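Local structure of copper-containing nitrite reductase (Thermus scotoductus, 6HBE) at residues S31-E34 with Y40-G43; A307-D312 with G320-V325; V135-E140 with R201-N206; M179-G182 with R186-D189. The protein probably reduces nitrite to nitric oxide with electrons from cytochrome c, working as a homotrimeric, three-domain copper enzyme of denitrification. One frame throughout, in Å; residues are numbered along the deposited sequence.

Contact 1: residues S31-E34 with Y40-G43; sequences SIFE and YLRG
Glu-34 lays its aliphatic part over one face of the Tyr-40 ring, with CG of Glu-34 4.0 Å from the ring centroid in a CH-pi contact. Because CG stands anti to the backbone N (chi1 -160°) and the chain runs on extended, the carboxylate follows the ring toward its hydroxyl, its plane turned 14° from that of the phenol. There OE2 of Glu-34 receives the backbone N-H of Gly-38. On the same side of the sheet Ile-32 divides its two branches: CG2 meets Tyr-40 CB at 4.0 Å, while CD1 runs alongside the arginine, 3.7 Å from Arg-42 NH2. The other side carries Phe-33 and Leu-41, whose chains cross at a slant with Phe-33 CD2 4.0 Å from Leu-41 CD2. The Phe-33 ring also passes close to Gly-43, with CE2 4.4 Å from Gly-43 CA. Between the two faces runs the antiparallel backbone: Ser-31 with Gly-43 and Phe-33 with Leu-41 are hydrogen-bonded pairs, the latter joined by Phe-33 N to Leu-41 O at 2.8 Å. Asp-36, ending the first strand, and Gln-37 just beyond bind a calcium ion. This hairpin of the multicopper oxidase domain thus has two unlike faces, one mainly apolar where Phe-33 meets Leu-41, with the Ser-31 hydroxyl bonded to Ser-45 and Asp-48 at its end, the other covering apolar carbon while keeping charged groups at its margin.

Contact 2: residues A307-D312 with G320-V325; sequences AKRVVD and GHEHTV
Arg-309 and Glu-322 meet in a salt bridge, the one direct link between residues 307-312 and 320-325. From CB the arginine runs out extended, CG opposite the backbone N (chi1 172°), then bends at chi3 (-91°), and this kink turns the side of the guanidinium to the glutamate. NE gives its hydrogen to Glu-322 OE2 at 3.3 Å, on the lone pair that faces the other oxygen. NH2 does the closer work, reaching Glu-322 OE1 at 3.0 Å, with that oxygen in the guanidinium plane; its second bond, to OE2, is weak. The grip is side-on, one nitrogen to each oxygen, though the two flat groups are twisted 34° apart. Tyr-177 takes the bond from NH1. Glu-376 of the second subunit also pairs with NH2, as Arg-413 of that subunit does with Glu-322 OE1, so charges alternate across the subunit boundary. A leucine in place of Arg-309 would probably cost Glu-322 one of its arginine partners and leave Glu-376 of the second subunit without this salt bridge. Strand 309-311 edges the hairpin sheet beside strand 39-46, whereas the 3-10 turn 321-322 leads into strand 324-326, at an edge of the C-terminal copper-domain sheet, next to strand 362-366.

Contact 3: residues V135-E140 with R201-N206; sequences VVEPKE and RIYFLN
Tyr-203 points its hydroxyl at the carboxylate of Glu-137, and here the contact is tightest. The hydrogen bond from Tyr-203 OH to Glu-137 OE1 is modelled at 2.4 Å, a doubtfully short value. The oxygen comes in at the edge of the ring, and the carboxylate plane stands 75° from it. Arg-201, bent at chi3 (78°), curls onto the same hydroxyl side-on, NE at 3.0 Å and NH2 at 3.2 Å from Tyr-203 OH, both bonds in the guanidinium plane. Around this the contact loosens: the salt bridge of Glu-137 OE2 with Arg-201 NH2 is long at 3.4 Å, and Val-135 rests its CG1 3.9 Å from Tyr-203 CE2. The four touching residues are all buried; past the strand, Lys-139 is exposed. Tyr-157 stacks on the Tyr-203 ring, and Tyr-199 and Glu-145 hold NH1 of Arg-201. The axes of segments 135-137 and 201-206 come no closer than 10.3 Å, so side chains link the sheet of strand 131-137 in the first cupredoxin-type domain to that of strand 199-208 in the second. Phenol, carboxylate and guanidinium thus form a buried polar network, in which the arginine would be expected to favour the charged form of Glu-137.

Contact 4: residues M179-G182 with R186-D189; sequences MFNG and RYVD
Arg-186 and Asn-181 are joined by a hydrogen bond, from NH1 of the arginine to the backbone O of the asparagine at 2.8 Å. It lies in the plane of the guanidinium and in that of the carbonyl, and the extended arginine chain, CG turned away from the backbone N (chi1 -178°), brings NH1 that far. A second bond goes the other way across the contact: Asn-181 ND2 donates to Tyr-187 OH at 3.0 Å, almost straight at 171°, with the oxygen in the amide plane and the ring standing 83° to it. The amide is fixed further by strand 154-163, since OD1 accepts from Ile-159 N and ND2 also gives to Tyr-157 O. Within the helix, chain packs on ring: CG of Arg-186 lies 3.9 Å above the centre of the Tyr-187 ring, whose hydroxyl sits above the guanidinium plane, displaced toward its rim. Apolar contact is slight, with Phe-180 CB 4.4 Å from Tyr-187 CE2. A serine in place of Arg-186 would probably leave the Asn-181 carbonyl without this donor and uncover one face of the Tyr-187 ring, while Glu-295 O would lose its bond from NH1. Strand 177-180 is an edge strand of the six-stranded sheet of the second domain, and helix 186-189 turns back from it so that Val-188 rests on strand 277-282 of the facing sheet.

Overall arrangement
Contacts 3 and 4 are buried, contacts 1 and 2 only partly so. Contacts 1 and 2 share a sheet: strand 309-311 pairs with strand 39-46, the backbones of Tyr-40 and Arg-42 meeting Val-311, so the chain leading to the C-terminal domain is stitched to the hairpin. Contacts 3 and 4 both reach the sheet of the second domain, at its strands 199-208 and 177-180. Contacts 2 and 4 both touch the second subunit, contact 2 by charges and contact 4 by packing. The hairpin relies on backbone pairing; contact 3, between domains, on a buried phenol-carboxylate-guanidinium knot; contact 4 on two side-chain hydrogen bonds joining the end of a strand to a short helix.

Contact 1: residues S31-E34 with Y40-G43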
loop_
_atom_site.group_PDB
_atom_site.type_symbol
_atom_site.label_atom_id
_atom_site.label_comp_id
_atom_site.label_asym_id
_atom_site.label_seq_id
_atom_site.Cartn_x
_atom_site.Cartn_y
_atom_site.Cartn_z
ATOM N N SER C 31 11.345 24.874 6.443
ATOM C CA SER C 31 10.307 25.699 5.774
ATOM C C SER C 31 8.868 25.338 6.179
ATOM O O SER C 31 8.606 24.303 6.843
ATOM C CB SER C 31 10.435 25.571 4.251
ATOM O OG SER C 31 11.775 25.760 3.770
ATOM N N ILE C 32 7.941 26.180 5.738
ATOM C CA ILE C 32 6.512 25.972 5.924
ATOM C C ILE C 32 5.853 26.152 4.545
ATOM O O ILE C 32 6.046 27.191 3.915
ATOM C CB ILE C 32 5.910 26.966 6.929
ATOM C CG1 ILE C 32 6.681 26.934 8.251
ATOM C CG2 ILE C 32 4.433 26.673 7.173
ATOM C CD1 ILE C 32 6.176 27.920 9.287
ATOM N N PHE C 33 5.096 25.144 4.086
ATOM C CA PHE C 33 4.413 25.185 2.780
ATOM C C PHE C 33 2.877 25.303 2.907
ATOM O O PHE C 33 2.285 24.620 3.725
ATOM C CB PHE C 33 4.761 23.921 1.976
ATOM C CG PHE C 33 6.187 23.434 2.139
ATOM C CD1 PHE C 33 7.241 24.134 1.586
ATOM C CD2 PHE C 33 6.466 22.213 2.788
ATOM C CE1 PHE C 33 8.545 23.693 1.711
ATOM C CE2 PHE C 33 7.781 21.756 2.923
ATOM C CZ PHE C 33 8.818 22.494 2.369
ATOM N N GLU C 34 2.215 26.169 2.123
ATOM C CA GLU C 34 0.741 26.197 2.100
ATOM C C GLU C 34 0.222 25.179 1.050
ATOM O O GLU C 34 0.134 25.467 -0.117
ATOM C CB GLU C 34 0.167 27.611 1.844
ATOM C CG GLU C 34 -1.304 27.725 2.298
ATOM C CD GLU C 34 -2.083 28.933 1.751
ATOM O OE1 GLU C 34 -1.632 29.538 0.760
ATOM O OE2 GLU C 34 -3.175 29.263 2.313
ATOM N N TYR C 40 -1.336 24.368 6.296
ATOM C CA TYR C 40 0.105 24.554 6.278
ATOM C C TYR C 40 0.849 23.308 6.717
ATOM O O TYR C 40 0.410 22.650 7.633
ATOM C CB TYR C 40 0.506 25.732 7.179
ATOM C CG TYR C 40 -0.101 27.008 6.691
ATOM C CD1 TYR C 40 -1.397 27.357 7.067
ATOM C CD2 TYR C 40 0.582 27.846 5.818
ATOM C CE1 TYR C 40 -1.990 28.521 6.608
ATOM C CE2 TYR C 40 -0.005 29.022 5.350
ATOM C CZ TYR C 40 -1.295 29.346 5.771
ATOM O OH TYR C 40 -1.924 30.493 5.333
ATOM N N LEU C 41 1.973 23.016 6.053
ATOM C CA LEU C 41 2.820 21.855 6.300
ATOM C C LEU C 41 4.233 22.291 6.684
ATOM O O LEU C 41 4.897 22.981 5.902
ATOM C CB LEU C 41 2.919 21.024 4.991
ATOM C CG LEU C 41 3.845 19.809 4.969
ATOM C CD1 LEU C 41 3.397 18.766 5.973
ATOM C CD2 LEU C 41 3.921 19.192 3.574
ATOM N N ARG C 42 4.710 21.857 7.847
ATOM C CA ARG C 42 6.104 22.099 8.268
ATOM C C ARG C 42 6.984 20.975 7.801
ATOM O O ARG C 42 6.604 19.811 7.907
ATOM C CB ARG C 42 6.231 22.178 9.793
ATOM C CG ARG C 42 5.463 23.317 10.451
ATOM C CD ARG C 42 6.033 23.626 11.829
ATOM N NE ARG C 42 4.977 24.143 12.679
ATOM C CZ ARG C 42 4.784 25.418 13.025
ATOM N NH1 ARG C 42 3.735 25.704 13.809
ATOM N NH2 ARG C 42 5.607 26.406 12.635
ATOM N N GLY C 43 8.178 21.320 7.332
ATOM C CA GLY C 43 9.156 20.342 6.894
ATOM C C GLY C 43 10.504 20.937 6.556
ATOM O O GLY C 43 10.918 21.927 7.142
#

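Contact 2: residues A307-D312 with G320-V325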
loop_
_atom_site.group_PDB
_atom_site.type_symbol
_atom_site.label_atom_id
_atom_site.label_comp_id
_atom_site.label_asym_id
_atom_site.label_seq_id
_atom_site.Cartn_x
_atom_site.Cartn_y
_atom_site.Cartn_z
ATOM N N ALA C 307 -5.428 30.160 9.697
ATOM C CA ALA C 307 -5.131 28.746 9.360
ATOM C C ALA C 307 -6.138 27.779 9.951
ATOM O O ALA C 307 -6.506 27.914 11.118
ATOM C CB ALA C 307 -3.724 28.368 9.841
ATOM N N LYS C 308 -6.563 26.785 9.172
ATOM C CA LYS C 308 -7.459 25.746 9.716
ATOM C C LYS C 308 -6.749 24.459 10.138
ATOM O O LYS C 308 -7.284 23.706 10.936
ATOM C CB LYS C 308 -8.698 25.488 8.839
ATOM C CG LYS C 308 -8.465 25.123 7.405
ATOM C CD LYS C 308 -9.757 25.210 6.584
ATOM C CE LYS C 308 -9.404 24.970 5.121
ATOM N NZ LYS C 308 -10.569 24.733 4.201
ATOM N N ARG C 309 -5.519 24.249 9.672
ATOM C CA ARG C 309 -4.760 23.050 10.024
ATOM C C ARG C 309 -3.278 23.336 9.832
ATOM O O ARG C 309 -2.893 24.000 8.846
ATOM C CB ARG C 309 -5.216 21.861 9.139
ATOM C CG ARG C 309 -4.379 20.598 9.262
ATOM C CD ARG C 309 -4.993 19.401 8.536
ATOM N NE ARG C 309 -5.885 18.611 9.392
ATOM C CZ ARG C 309 -6.742 17.673 8.968
ATOM N NH1 ARG C 309 -6.848 17.354 7.665
ATOM N NH2 ARG C 309 -7.504 17.040 9.869
ATOM N N VAL C 310 -2.458 22.886 10.788
ATOM C CA VAL C 310 -1.011 22.825 10.612
ATOM C C VAL C 310 -0.554 21.381 10.753
ATOM O O VAL C 310 -0.756 20.763 11.788
ATOM C CB VAL C 310 -0.234 23.677 11.658
ATOM C CG1 VAL C 310 1.270 23.653 11.345
ATOM C CG2 VAL C 310 -0.764 25.099 11.653
ATOM N N VAL C 311 0.093 20.870 9.704
ATOM C CA VAL C 311 0.559 19.488 9.626
ATOM C C VAL C 311 2.072 19.521 9.895
ATOM O O VAL C 311 2.765 20.393 9.364
ATOM C CB VAL C 311 0.301 18.906 8.208
ATOM C CG1 VAL C 311 0.753 17.447 8.127
ATOM C CG2 VAL C 311 -1.176 19.050 7.813
ATOM N N ASP C 312 2.562 18.599 10.733
ATOM C CA ASP C 312 3.988 18.475 11.011
ATOM C C ASP C 312 4.331 17.019 11.328
ATOM O O ASP C 312 4.008 16.545 12.403
ATOM C CB ASP C 312 4.372 19.394 12.192
ATOM C CG ASP C 312 5.873 19.392 12.495
ATOM O OD1 ASP C 312 6.684 18.604 11.928
ATOM O OD2 ASP C 312 6.268 20.243 13.295
ATOM N N GLY C 320 -4.371 20.806 18.253
ATOM C CA GLY C 320 -3.736 19.778 19.079
ATOM C C GLY C 320 -4.636 18.619 19.498
ATOM O O GLY C 320 -4.156 17.489 19.697
ATOM N N HIS C 321 -5.932 18.873 19.650
ATOM C CA HIS C 321 -6.824 17.816 20.161
ATOM C C HIS C 321 -6.927 16.613 19.225
ATOM O O HIS C 321 -7.028 15.466 19.694
ATOM C CB HIS C 321 -8.220 18.341 20.536
ATOM C CG HIS C 321 -9.082 18.697 19.366
ATOM N ND1 HIS C 321 -9.044 19.938 18.761
ATOM C CD2 HIS C 321 -10.026 17.984 18.706
ATOM C CE1 HIS C 321 -9.922 19.971 17.775
ATOM N NE2 HIS C 321 -10.532 18.800 17.720
ATOM N N GLU C 322 -6.843 16.849 17.919
ATOM C CA GLU C 322 -6.931 15.726 16.972
ATOM C C GLU C 322 -5.707 14.796 17.017
ATOM O O GLU C 322 -5.755 13.745 16.396
ATOM C CB GLU C 322 -7.258 16.191 15.528
ATOM C CG GLU C 322 -6.194 16.988 14.779
ATOM C CD GLU C 322 -6.581 17.324 13.325
ATOM O OE1 GLU C 322 -7.714 17.033 12.908
ATOM O OE2 GLU C 322 -5.760 17.916 12.590
ATOM N N HIS C 323 -4.632 15.174 17.740
ATOM C CA HIS C 323 -3.464 14.299 17.967
ATOM C C HIS C 323 -3.251 13.841 19.420
ATOM O O HIS C 323 -2.189 13.297 19.749
ATOM C CB HIS C 323 -2.209 15.021 17.495
ATOM C CG HIS C 323 -2.262 15.419 16.058
ATOM N ND1 HIS C 323 -1.914 14.559 15.042
ATOM C CD2 HIS C 323 -2.646 16.572 15.462
ATOM C CE1 HIS C 323 -2.073 15.165 13.879
ATOM N NE2 HIS C 323 -2.506 16.391 14.106
ATOM N N THR C 324 -4.263 14.048 20.264
ATOM C CA THR C 324 -4.186 13.814 21.711
ATOM C C THR C 324 -4.859 12.499 22.110
ATOM O O THR C 324 -5.995 12.267 21.737
ATOM C CB THR C 324 -4.892 14.968 22.471
ATOM O OG1 THR C 324 -4.263 16.214 22.125
ATOM C CG2 THR C 324 -4.818 14.771 23.990
ATOM N N VAL C 325 -4.153 11.668 22.873
ATOM C CA VAL C 325 -4.700 10.475 23.491
ATOM C C VAL C 325 -4.854 10.749 25.011
ATOM O O VAL C 325 -3.850 10.947 25.689
ATOM C CB VAL C 325 -3.769 9.266 23.270
ATOM C CG1 VAL C 325 -4.211 8.068 24.112
ATOM C CG2 VAL C 325 -3.738 8.851 21.792
#

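Contact 3: residues V135-E140 with R201-N206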
loop_
_atom_site.group_PDB
_atom_site.type_symbol
_atom_site.label_atom_id
_atom_site.label_comp_id
_atom_site.label_asym_id
_atom_site.label_seq_id
_atom_site.Cartn_x
_atom_site.Cartn_y
_atom_site.Cartn_z
ATOM N N VAL C 135 16.342 17.371 -15.254
ATOM C CA VAL C 135 16.117 16.850 -16.589
ATOM C C VAL C 135 17.385 16.965 -17.433
ATOM O O VAL C 135 18.021 18.044 -17.469
ATOM C CB VAL C 135 14.998 17.628 -17.337
ATOM C CG1 VAL C 135 14.778 17.075 -18.734
ATOM C CG2 VAL C 135 13.691 17.595 -16.546
ATOM N N VAL C 136 17.702 15.877 -18.121
ATOM C CA VAL C 136 18.802 15.778 -19.097
ATOM C C VAL C 136 18.207 15.514 -20.472
ATOM O O VAL C 136 17.790 14.406 -20.788
ATOM C CB VAL C 136 19.830 14.676 -18.712
ATOM C CG1 VAL C 136 21.003 14.646 -19.695
ATOM C CG2 VAL C 136 20.354 14.888 -17.307
ATOM N N GLU C 137 18.144 16.559 -21.298
ATOM C CA GLU C 137 17.525 16.460 -22.630
ATOM C C GLU C 137 18.432 15.683 -23.576
ATOM O O GLU C 137 19.602 16.057 -23.711
ATOM C CB GLU C 137 17.378 17.848 -23.281
ATOM C CG GLU C 137 16.051 18.527 -23.160
ATOM C CD GLU C 137 14.816 17.718 -23.594
ATOM O OE1 GLU C 137 13.918 17.711 -22.778
ATOM O OE2 GLU C 137 14.681 17.173 -24.713
ATOM N N PRO C 138 17.897 14.655 -24.268
ATOM C CA PRO C 138 18.739 13.817 -25.119
ATOM C C PRO C 138 19.198 14.506 -26.401
ATOM O O PRO C 138 18.499 15.384 -26.923
ATOM C CB PRO C 138 17.824 12.657 -25.491
ATOM C CG PRO C 138 16.443 13.231 -25.429
ATOM C CD PRO C 138 16.485 14.209 -24.294
ATOM N N LYS C 139 20.352 14.074 -26.908
ATOM C CA LYS C 139 20.817 14.505 -28.210
ATOM C C LYS C 139 19.929 13.882 -29.277
ATOM O O LYS C 139 19.555 14.557 -30.204
ATOM C CB LYS C 139 22.277 14.101 -28.458
ATOM C CG LYS C 139 23.279 14.769 -27.522
ATOM C CD LYS C 139 24.486 15.353 -28.262
ATOM C CE LYS C 139 25.483 15.976 -27.290
ATOM N NZ LYS C 139 26.285 14.948 -26.559
ATOM N N GLU C 140 19.601 12.597 -29.135
ATOM C CA GLU C 140 18.636 11.927 -30.020
ATOM C C GLU C 140 17.248 12.506 -29.762
ATOM O O GLU C 140 16.756 12.453 -28.629
ATOM C CB GLU C 140 18.625 10.408 -29.754
ATOM C CG GLU C 140 17.585 9.619 -30.558
ATOM C CD GLU C 140 17.489 8.142 -30.184
ATOM O OE1 GLU C 140 18.288 7.640 -29.356
ATOM O OE2 GLU C 140 16.594 7.478 -30.731
ATOM N N ARG C 201 4.636 17.840 -24.613
ATOM C CA ARG C 201 5.614 16.891 -24.030
ATOM C C ARG C 201 5.602 17.040 -22.492
ATOM O O ARG C 201 5.802 18.134 -21.971
ATOM C CB ARG C 201 7.020 17.043 -24.631
ATOM C CG ARG C 201 7.974 15.868 -24.319
ATOM C CD ARG C 201 9.001 15.665 -25.432
ATOM N NE ARG C 201 10.089 16.641 -25.368
ATOM C CZ ARG C 201 10.717 17.215 -26.411
ATOM N NH1 ARG C 201 10.383 16.970 -27.678
ATOM N NH2 ARG C 201 11.714 18.055 -26.160
ATOM N N ILE C 202 5.338 15.927 -21.786
ATOM C CA ILE C 202 5.138 15.913 -20.327
ATOM C C ILE C 202 6.370 15.204 -19.740
ATOM O O ILE C 202 6.768 14.138 -20.221
ATOM C CB ILE C 202 3.829 15.181 -19.932
ATOM C CG1 ILE C 202 2.608 15.868 -20.581
ATOM C CG2 ILE C 202 3.646 15.138 -18.406
ATOM C CD1 ILE C 202 1.354 15.018 -20.589
ATOM N N TYR C 203 6.983 15.820 -18.749
ATOM C CA TYR C 203 8.124 15.258 -18.016
ATOM C C TYR C 203 7.564 14.945 -16.620
ATOM O O TYR C 203 7.275 15.873 -15.853
ATOM C CB TYR C 203 9.263 16.278 -17.954
ATOM C CG TYR C 203 9.861 16.687 -19.309
ATOM C CD1 TYR C 203 9.210 17.617 -20.138
ATOM C CD2 TYR C 203 11.083 16.182 -19.733
ATOM C CE1 TYR C 203 9.757 18.008 -21.360
ATOM C CE2 TYR C 203 11.648 16.555 -20.961
ATOM C CZ TYR C 203 10.968 17.464 -21.777
ATOM O OH TYR C 203 11.499 17.867 -22.989
ATOM N N PHE C 204 7.404 13.652 -16.306
ATOM C CA PHE C 204 6.716 13.216 -15.067
ATOM C C PHE C 204 7.657 12.445 -14.151
ATOM O O PHE C 204 8.275 11.475 -14.600
ATOM C CB PHE C 204 5.524 12.322 -15.423
ATOM C CG PHE C 204 4.810 11.740 -14.211
ATOM C CD1 PHE C 204 4.262 12.575 -13.266
ATOM C CD2 PHE C 204 4.639 10.370 -14.067
ATOM C CE1 PHE C 204 3.604 12.074 -12.161
ATOM C CE2 PHE C 204 3.939 9.859 -12.972
ATOM C CZ PHE C 204 3.453 10.722 -12.007
ATOM N N LEU C 205 7.730 12.841 -12.870
ATOM C CA LEU C 205 8.500 12.117 -11.863
ATOM C C LEU C 205 7.602 11.874 -10.668
ATOM O O LEU C 205 7.064 12.822 -10.085
ATOM C CB LEU C 205 9.739 12.936 -11.441
ATOM C CG LEU C 205 10.561 12.468 -10.222
ATOM C CD1 LEU C 205 11.204 11.136 -10.459
ATOM C CD2 LEU C 205 11.617 13.469 -9.802
ATOM N N ASN C 206 7.461 10.606 -10.278
ATOM C CA ASN C 206 6.761 10.263 -9.005
ATOM C C ASN C 206 7.840 10.167 -7.940
ATOM O O ASN C 206 8.615 9.197 -7.953
ATOM C CB ASN C 206 5.993 8.912 -9.075
ATOM C CG ASN C 206 5.276 8.567 -7.779
ATOM O OD1 ASN C 206 5.102 9.423 -6.886
ATOM N ND2 ASN C 206 4.868 7.282 -7.637
#

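Contact 4: residues M179-G182 with R186-D189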
loop_
_atom_site.group_PDB
_atom_site.type_symbol
_atom_site.label_atom_id
_atom_site.label_comp_id
_atom_site.label_asym_id
_atom_site.label_seq_id
_atom_site.Cartn_x
_atom_site.Cartn_y
_atom_site.Cartn_z
ATOM N N MET C 179 -0.188 15.112 -4.200
ATOM C CA MET C 179 -0.294 16.388 -4.991
ATOM C C MET C 179 0.661 16.494 -6.161
ATOM O O MET C 179 1.721 15.854 -6.148
ATOM C CB MET C 179 -0.136 17.626 -4.068
ATOM C CG MET C 179 1.188 17.795 -3.355
ATOM S SD MET C 179 1.094 18.869 -1.866
ATOM C CE MET C 179 0.516 17.643 -0.717
ATOM N N PHE C 180 0.268 17.297 -7.171
ATOM C CA PHE C 180 1.154 17.630 -8.309
ATOM C C PHE C 180 1.776 19.016 -8.000
ATOM O O PHE C 180 1.061 19.989 -7.662
ATOM C CB PHE C 180 0.410 17.706 -9.662
ATOM C CG PHE C 180 -0.261 16.422 -10.116
ATOM C CD1 PHE C 180 0.363 15.163 -9.985
ATOM C CD2 PHE C 180 -1.514 16.459 -10.734
ATOM C CE1 PHE C 180 -0.262 14.000 -10.437
ATOM C CE2 PHE C 180 -2.131 15.296 -11.179
ATOM C CZ PHE C 180 -1.513 14.064 -11.018
ATOM N N ASN C 181 3.091 19.110 -8.136
ATOM C CA ASN C 181 3.839 20.358 -7.884
ATOM C C ASN C 181 3.474 21.102 -6.565
ATOM O O ASN C 181 3.322 22.321 -6.524
ATOM C CB ASN C 181 3.744 21.230 -9.139
ATOM C CG ASN C 181 4.489 20.606 -10.302
ATOM O OD1 ASN C 181 5.297 19.691 -10.097
ATOM N ND2 ASN C 181 4.222 21.067 -11.522
ATOM N N GLY C 182 3.345 20.335 -5.484
ATOM C CA GLY C 182 3.339 20.896 -4.106
ATOM C C GLY C 182 2.079 21.517 -3.553
ATOM O O GLY C 182 2.123 22.138 -2.493
ATOM N N ARG C 186 -3.912 21.962 -7.373
ATOM C CA ARG C 186 -3.291 23.195 -7.905
ATOM C C ARG C 186 -3.816 23.593 -9.291
ATOM O O ARG C 186 -4.117 24.766 -9.538
ATOM C CB ARG C 186 -1.777 22.958 -8.001
ATOM C CG ARG C 186 -1.031 24.137 -8.474
ATOM C CD ARG C 186 0.449 23.962 -8.263
ATOM N NE ARG C 186 1.044 25.196 -8.727
ATOM C CZ ARG C 186 2.310 25.544 -8.590
ATOM N NH1 ARG C 186 3.182 24.763 -7.978
ATOM N NH2 ARG C 186 2.701 26.711 -9.083
ATOM N N TYR C 187 -3.913 22.607 -10.188
ATOM C CA TYR C 187 -4.298 22.848 -11.569
ATOM C C TYR C 187 -5.793 22.577 -11.832
ATOM O O TYR C 187 -6.236 22.575 -12.976
ATOM C CB TYR C 187 -3.374 22.095 -12.537
ATOM C CG TYR C 187 -1.895 22.386 -12.300
ATOM C CD1 TYR C 187 -1.355 23.646 -12.573
ATOM C CD2 TYR C 187 -1.038 21.403 -11.789
ATOM C CE1 TYR C 187 -0.010 23.943 -12.318
ATOM C CE2 TYR C 187 0.320 21.676 -11.526
ATOM C CZ TYR C 187 0.848 22.943 -11.817
ATOM O OH TYR C 187 2.189 23.234 -11.568
ATOM N N VAL C 188 -6.572 22.376 -10.764
ATOM C CA VAL C 188 -8.026 22.644 -10.807
ATOM C C VAL C 188 -8.256 24.137 -10.539
ATOM O O VAL C 188 -8.991 24.805 -11.297
ATOM C CB VAL C 188 -8.832 21.763 -9.816
ATOM C CG1 VAL C 188 -10.320 22.056 -9.897
ATOM C CG2 VAL C 188 -8.604 20.281 -10.118
ATOM N N ASP C 189 -7.638 24.661 -9.462
ATOM C CA ASP C 189 -7.763 26.071 -9.086
ATOM C C ASP C 189 -7.238 26.992 -10.196
ATOM O O ASP C 189 -7.795 28.078 -10.407
ATOM C CB ASP C 189 -6.995 26.395 -7.798
ATOM C CG ASP C 189 -7.576 25.710 -6.556
ATOM O OD1 ASP C 189 -8.727 25.286 -6.554
ATOM O OD2 ASP C 189 -6.839 25.591 -5.575
#